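Local coordinates for protein arylalkylamine N-Acetyltransferase 2 (Aedes aegypti, PDB 4FD5) that probably transfers acyl groups from acyl-CoA to the amine of arylalkylamines, for instance acetylating dopamine, as a GNAT-fold acetyltransferase of the AANAT subfamily, at residues K38-T43 / Q203-D208; A32-N37 / D170-F175. One frame throughout, in Å; residues are numbered along the deposited sequence.

Contact 1: residues K38-T43 / Q203-D208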
loop_
_atom_site.group_PDB
_atom_site.type_symbol
_atom_site.label_atom_id
_atom_site.label_comp_id
_atom_site.label_asym_id
_atom_site.label_seq_id
_atom_site.Cartn_x
_atom_site.Cartn_y
_atom_site.Cartn_z
ATOM N N LYS A 38 8.522 -7.582 7.182
ATOM C CA LYS A 38 9.606 -8.546 7.299
ATOM C C LYS A 38 10.646 -8.076 8.323
ATOM O O LYS A 38 11.141 -8.870 9.125
ATOM C CB LYS A 38 10.262 -8.792 5.938
ATOM C CG LYS A 38 11.291 -9.911 5.959
ATOM C CD LYS A 38 12.024 -10.036 4.642
ATOM C CE LYS A 38 11.117 -10.543 3.548
ATOM N NZ LYS A 38 11.906 -10.976 2.357
ATOM N N ALA A 39 10.976 -6.789 8.282
ATOM C CA ALA A 39 11.955 -6.227 9.217
ATOM C C ALA A 39 11.615 -6.477 10.692
ATOM O O ALA A 39 12.509 -6.702 11.511
ATOM C CB ALA A 39 12.142 -4.732 8.959
ATOM N N VAL A 40 10.335 -6.426 11.044
ATOM C CA VAL A 40 9.949 -6.609 12.445
ATOM C C VAL A 40 9.267 -7.946 12.730
ATOM O O VAL A 40 8.606 -8.113 13.766
ATOM C CB VAL A 40 9.106 -5.435 12.967
ATOM C CG1 VAL A 40 9.939 -4.148 12.966
ATOM C CG2 VAL A 40 7.838 -5.281 12.145
ATOM N N ASN A 41 9.437 -8.892 11.811
ATOM C CA ASN A 41 8.912 -10.240 11.987
ATOM C C ASN A 41 7.428 -10.232 12.325
ATOM O O ASN A 41 6.975 -10.939 13.225
ATOM C CB ASN A 41 9.704 -10.970 13.078
ATOM C CG ASN A 41 11.185 -11.035 12.770
ATOM O OD1 ASN A 41 11.603 -11.736 11.851
ATOM N ND2 ASN A 41 11.987 -10.295 13.531
ATOM N N LEU A 42 6.667 -9.436 11.586
ATOM C CA LEU A 42 5.253 -9.262 11.884
ATOM C C LEU A 42 4.473 -10.551 11.700
ATOM O O LEU A 42 3.574 -10.867 12.484
ATOM C CB LEU A 42 4.662 -8.154 11.012
ATOM C CG LEU A 42 3.233 -7.724 11.327
ATOM C CD1 LEU A 42 3.144 -7.133 12.717
ATOM C CD2 LEU A 42 2.766 -6.705 10.303
ATOM N N THR A 43 4.827 -11.307 10.670
ATOM C CA THR A 43 4.115 -12.535 10.360
ATOM C C THR A 43 5.031 -13.488 9.601
ATOM O O THR A 43 6.222 -13.222 9.440
ATOM C CB THR A 43 2.799 -12.249 9.579
ATOM O OG1 THR A 43 2.144 -13.480 9.236
ATOM C CG2 THR A 43 3.078 -11.436 8.320
ATOM N N GLN A 203 18.537 0.946 15.024
ATOM C CA GLN A 203 17.662 0.970 13.854
ATOM C C GLN A 203 16.352 0.252 14.139
ATOM O O GLN A 203 16.364 -0.904 14.567
ATOM C CB GLN A 203 18.366 0.286 12.696
ATOM C CG GLN A 203 18.100 0.919 11.362
ATOM C CD GLN A 203 18.881 0.281 10.238
ATOM O OE1 GLN A 203 20.107 0.205 10.273
ATOM N NE2 GLN A 203 18.169 -0.185 9.223
ATOM N N ILE A 204 15.224 0.918 13.889
ATOM C CA ILE A 204 13.922 0.330 14.179
ATOM C C ILE A 204 13.562 -0.720 13.130
ATOM O O ILE A 204 13.020 -1.783 13.460
ATOM C CB ILE A 204 12.809 1.403 14.299
ATOM C CG1 ILE A 204 13.041 2.271 15.555
ATOM C CG2 ILE A 204 11.435 0.748 14.345
ATOM C CD1 ILE A 204 12.099 3.462 15.681
ATOM N N PHE A 205 13.875 -0.415 11.872
ATOM C CA PHE A 205 13.642 -1.342 10.767
ATOM C C PHE A 205 14.946 -1.663 10.061
ATOM O O PHE A 205 15.490 -0.829 9.341
ATOM C CB PHE A 205 12.657 -0.753 9.743
ATOM C CG PHE A 205 11.299 -0.481 10.302
ATOM C CD1 PHE A 205 10.444 -1.529 10.601
ATOM C CD2 PHE A 205 10.877 0.815 10.528
ATOM C CE1 PHE A 205 9.187 -1.282 11.121
ATOM C CE2 PHE A 205 9.616 1.070 11.053
ATOM C CZ PHE A 205 8.777 0.021 11.353
ATOM N N VAL A 206 15.441 -2.876 10.264
ATOM C CA VAL A 206 16.572 -3.356 9.500
ATOM C C VAL A 206 15.976 -4.112 8.329
ATOM O O VAL A 206 15.444 -5.206 8.500
ATOM C CB VAL A 206 17.476 -4.295 10.331
ATOM C CG1 VAL A 206 18.600 -4.875 9.459
ATOM C CG2 VAL A 206 18.047 -3.559 11.530
ATOM N N VAL A 207 16.038 -3.502 7.150
ATOM C CA VAL A 207 15.347 -4.030 5.975
ATOM C C VAL A 207 16.301 -4.669 4.973
ATOM O O VAL A 207 17.433 -4.216 4.790
ATOM C CB VAL A 207 14.541 -2.927 5.248
ATOM C CG1 VAL A 207 13.649 -2.189 6.225
ATOM C CG2 VAL A 207 15.479 -1.960 4.548
ATOM N N ASP A 208 15.828 -5.720 4.312
ATOM C CA ASP A 208 16.648 -6.428 3.344
ATOM C C ASP A 208 16.856 -5.589 2.097
ATOM O O ASP A 208 15.985 -4.811 1.711
ATOM C CB ASP A 208 16.013 -7.766 2.962
ATOM C CG ASP A 208 16.000 -8.753 4.106
ATOM O OD1 ASP A 208 16.665 -8.490 5.129
ATOM O OD2 ASP A 208 15.336 -9.804 3.981
HETATM O O HOH W 1 14.344 -4.586 12.204
#
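Ala39, the last residue of helix 35-39, and Val40 just after it meet Phe205 through their side chains. The Phe205 side chain starts close to Ala39, CB to CB 4.1 Å. Its CG is anti to its own carbonyl carbon (chi1 -62°). Farther out, CD1 has Ala39 CB near the ring plane, at the edge, and CE1 lies 3.5 Å from Val40 CG1, which approaches obliquely. Ile204 CG2 sits over one face, offset toward the rim. Helix 103-116 adds Ile108 and Leu111 around this ring. Helix 35-39 ends in a Schellman motif, with Asn41 at positive phi as the C' residue, Asn41 N bonded to Lys38 O at 3.2 Å and Leu42 N probably bonded to Asn37 O. No direct hydrogen bond joins the two segments; instead one water donates to Ala39 O at 2.9 Å, accepts from Val206 N at 2.8 Å and donates weakly to Ile204 O. Ala39 CB also packs on Val206 O (3.4 Å). At the outer margin Lys38 crosses Asp208 at about a right angle, CD lying 3.4 Å from OD2; the salt bridge from Lys38 NZ to Asp208 OD2 is long, 4.0 Å, and Asp33 is the stronger partner of that amine.

Contact 2: residues A32-N37 / D170-F175; sequences ADEPLN and DATGAF
Thr172 OG1 donates to Glu34 OE2 over 2.6 Å, the one hydrogen bond that joins 32-37 to 170-175. The hydroxyl reaches the oxygen from above the carboxylate plane, 41° out of it, and the two side chains cross at about a right angle. The other carboxylate oxygen is used at home: Glu34 is the N-cap residue of helix 35-39, and its OE1 accepts from Asn37 N at 2.8 Å, met nearly along the C-O axis with an almost straight N-H...O angle of 177°. The chain bends at chi2 (-87°), which places CD, and OE1 beyond it meets Asn37 N.

Thr172 follows strand 166-171, and Gly173 is the N-cap of helix 174-182, so the contact sets one helix start against a strand-to-helix turn of the GNAT fold. Apolar atoms flank the polar pair. Thr172 CG2 packs 3.8 Å from Leu36 CD1, while Pro35 CG lies 3.8 Å from Gly173 CA; Pro35 CD lies against the hydroxyl oxygen, 3.7 Å from Thr172 OG1. Nearby, Tyr193 OH hydrogen-bonds to Thr172 O and its side chain touches Leu36, and His211 lies against Pro35. With one oxygen held by a backbone N-H and the other by a hydroxyl, the two bonds restrain rotation of the carboxylate.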
loop_
_atom_site.group_PDB
_atom_site.type_symbol
_atom_site.label_atom_id
_atom_site.label_comp_id
_atom_site.label_asym_id
_atom_site.label_seq_id
_atom_site.Cartn_x
_atom_site.Cartn_y
_atom_site.Cartn_z
ATOM N N ALA A 32 4.158 -11.283 4.403
ATOM C CA ALA A 32 5.424 -11.624 5.059
ATOM C C ALA A 32 6.654 -11.082 4.319
ATOM O O ALA A 32 7.738 -11.005 4.891
ATOM C CB ALA A 32 5.541 -13.132 5.237
ATOM N N ASP A 33 6.469 -10.704 3.058
ATOM C CA ASP A 33 7.560 -10.260 2.184
ATOM C C ASP A 33 7.714 -8.732 2.149
ATOM O O ASP A 33 8.738 -8.204 1.726
ATOM C CB ASP A 33 7.270 -10.781 0.776
ATOM C CG ASP A 33 8.507 -10.885 -0.086
ATOM O OD1 ASP A 33 9.599 -11.172 0.447
ATOM O OD2 ASP A 33 8.368 -10.703 -1.314
ATOM N N GLU A 34 6.676 -8.018 2.569
ATOM C CA GLU A 34 6.681 -6.561 2.570
ATOM C C GLU A 34 7.848 -6.073 3.448
ATOM O O GLU A 34 8.081 -6.610 4.531
ATOM C CB GLU A 34 5.318 -6.075 3.101
ATOM C CG GLU A 34 4.965 -4.633 2.809
ATOM C CD GLU A 34 5.501 -3.684 3.857
ATOM O OE1 GLU A 34 5.904 -4.162 4.929
ATOM O OE2 GLU A 34 5.499 -2.464 3.609
ATOM N N PRO A 35 8.623 -5.084 2.966
ATOM C CA PRO A 35 9.870 -4.710 3.659
ATOM C C PRO A 35 9.749 -4.463 5.171
ATOM O O PRO A 35 10.558 -5.003 5.933
ATOM C CB PRO A 35 10.294 -3.418 2.944
ATOM C CG PRO A 35 9.698 -3.535 1.583
ATOM C CD PRO A 35 8.391 -4.264 1.762
ATOM N N LEU A 36 8.786 -3.650 5.594
ATOM C CA LEU A 36 8.633 -3.345 7.026
ATOM C C LEU A 36 8.105 -4.533 7.831
ATOM O O LEU A 36 8.615 -4.837 8.912
ATOM C CB LEU A 36 7.749 -2.120 7.252
ATOM C CG LEU A 36 8.192 -0.843 6.533
ATOM C CD1 LEU A 36 7.316 0.310 6.971
ATOM C CD2 LEU A 36 9.670 -0.549 6.791
ATOM N N ASN A 37 7.080 -5.198 7.308
ATOM C CA ASN A 37 6.560 -6.398 7.946
ATOM C C ASN A 37 7.674 -7.395 8.188
ATOM O O ASN A 37 7.775 -7.983 9.261
ATOM C CB ASN A 37 5.488 -7.046 7.071
ATOM C CG ASN A 37 4.245 -6.201 6.944
ATOM O OD1 ASN A 37 4.104 -5.175 7.603
ATOM N ND2 ASN A 37 3.323 -6.638 6.096
ATOM N N ASP A 170 2.203 5.363 -0.142
ATOM C CA ASP A 170 3.279 5.374 0.834
ATOM C C ASP A 170 4.095 4.113 0.566
ATOM O O ASP A 170 3.813 3.040 1.102
ATOM C CB ASP A 170 2.720 5.416 2.268
ATOM C CG ASP A 170 1.846 6.651 2.532
ATOM O OD1 ASP A 170 1.773 7.551 1.658
ATOM O OD2 ASP A 170 1.210 6.711 3.607
ATOM N N ALA A 171 5.095 4.264 -0.296
ATOM C CA ALA A 171 5.806 3.164 -0.890
ATOM C C ALA A 171 6.994 2.807 -0.029
ATOM O O ALA A 171 7.937 3.585 0.093
ATOM C CB ALA A 171 6.260 3.537 -2.281
ATOM N N THR A 172 6.927 1.631 0.581
ATOM C CA THR A 172 7.964 1.207 1.515
ATOM C C THR A 172 9.083 0.462 0.826
ATOM O O THR A 172 10.162 0.314 1.401
ATOM C CB THR A 172 7.382 0.288 2.607
ATOM O OG1 THR A 172 6.813 -0.878 1.993
ATOM C CG2 THR A 172 6.306 1.019 3.391
ATOM N N GLY A 173 8.821 -0.021 -0.387
ATOM C CA GLY A 173 9.774 -0.867 -1.091
ATOM C C GLY A 173 10.258 -0.308 -2.419
ATOM O O GLY A 173 9.558 0.464 -3.083
ATOM N N ALA A 174 11.449 -0.741 -2.820
ATOM C CA ALA A 174 12.085 -0.249 -4.036
ATOM C C ALA A 174 11.353 -0.592 -5.337
ATOM O O ALA A 174 11.374 0.193 -6.291
ATOM C CB ALA A 174 13.533 -0.743 -4.106
ATOM N N PHE A 175 10.721 -1.759 -5.391
ATOM C CA PHE A 175 10.103 -2.188 -6.635
ATOM C C PHE A 175 8.864 -1.349 -6.941
ATOM O O PHE A 175 8.685 -0.877 -8.074
ATOM C CB PHE A 175 9.777 -3.685 -6.612
ATOM C CG PHE A 175 10.991 -4.563 -6.432
ATOM C CD1 PHE A 175 11.832 -4.835 -7.507
ATOM C CD2 PHE A 175 11.287 -5.110 -5.197
ATOM C CE1 PHE A 175 12.957 -5.644 -7.339
ATOM C CE2 PHE A 175 12.413 -5.915 -5.028
ATOM C CZ PHE A 175 13.236 -6.177 -6.100
#

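From the N terminus the chain enters 32-37 and passes straight into 38-43, so both contacts use helix 35-39, contact 2 at its N-cap and first turn, contact 1 at its C-terminal end. Contact 2 is closed first, 133 residues later, when the chain leaves strand 166-171; contact 1 follows after strand 186-192, in the loop before strand 213-220, across a gap of 160 residues. The loops cross rather than nest, since the segments alternate. Their centres are 10 Å apart, and Phe205 CG packs 3.9 Å from Leu36 CD2 between them. Together they tie this short helix to the strand 166-171 to helix 174-182 turn and to the 203-208 loop.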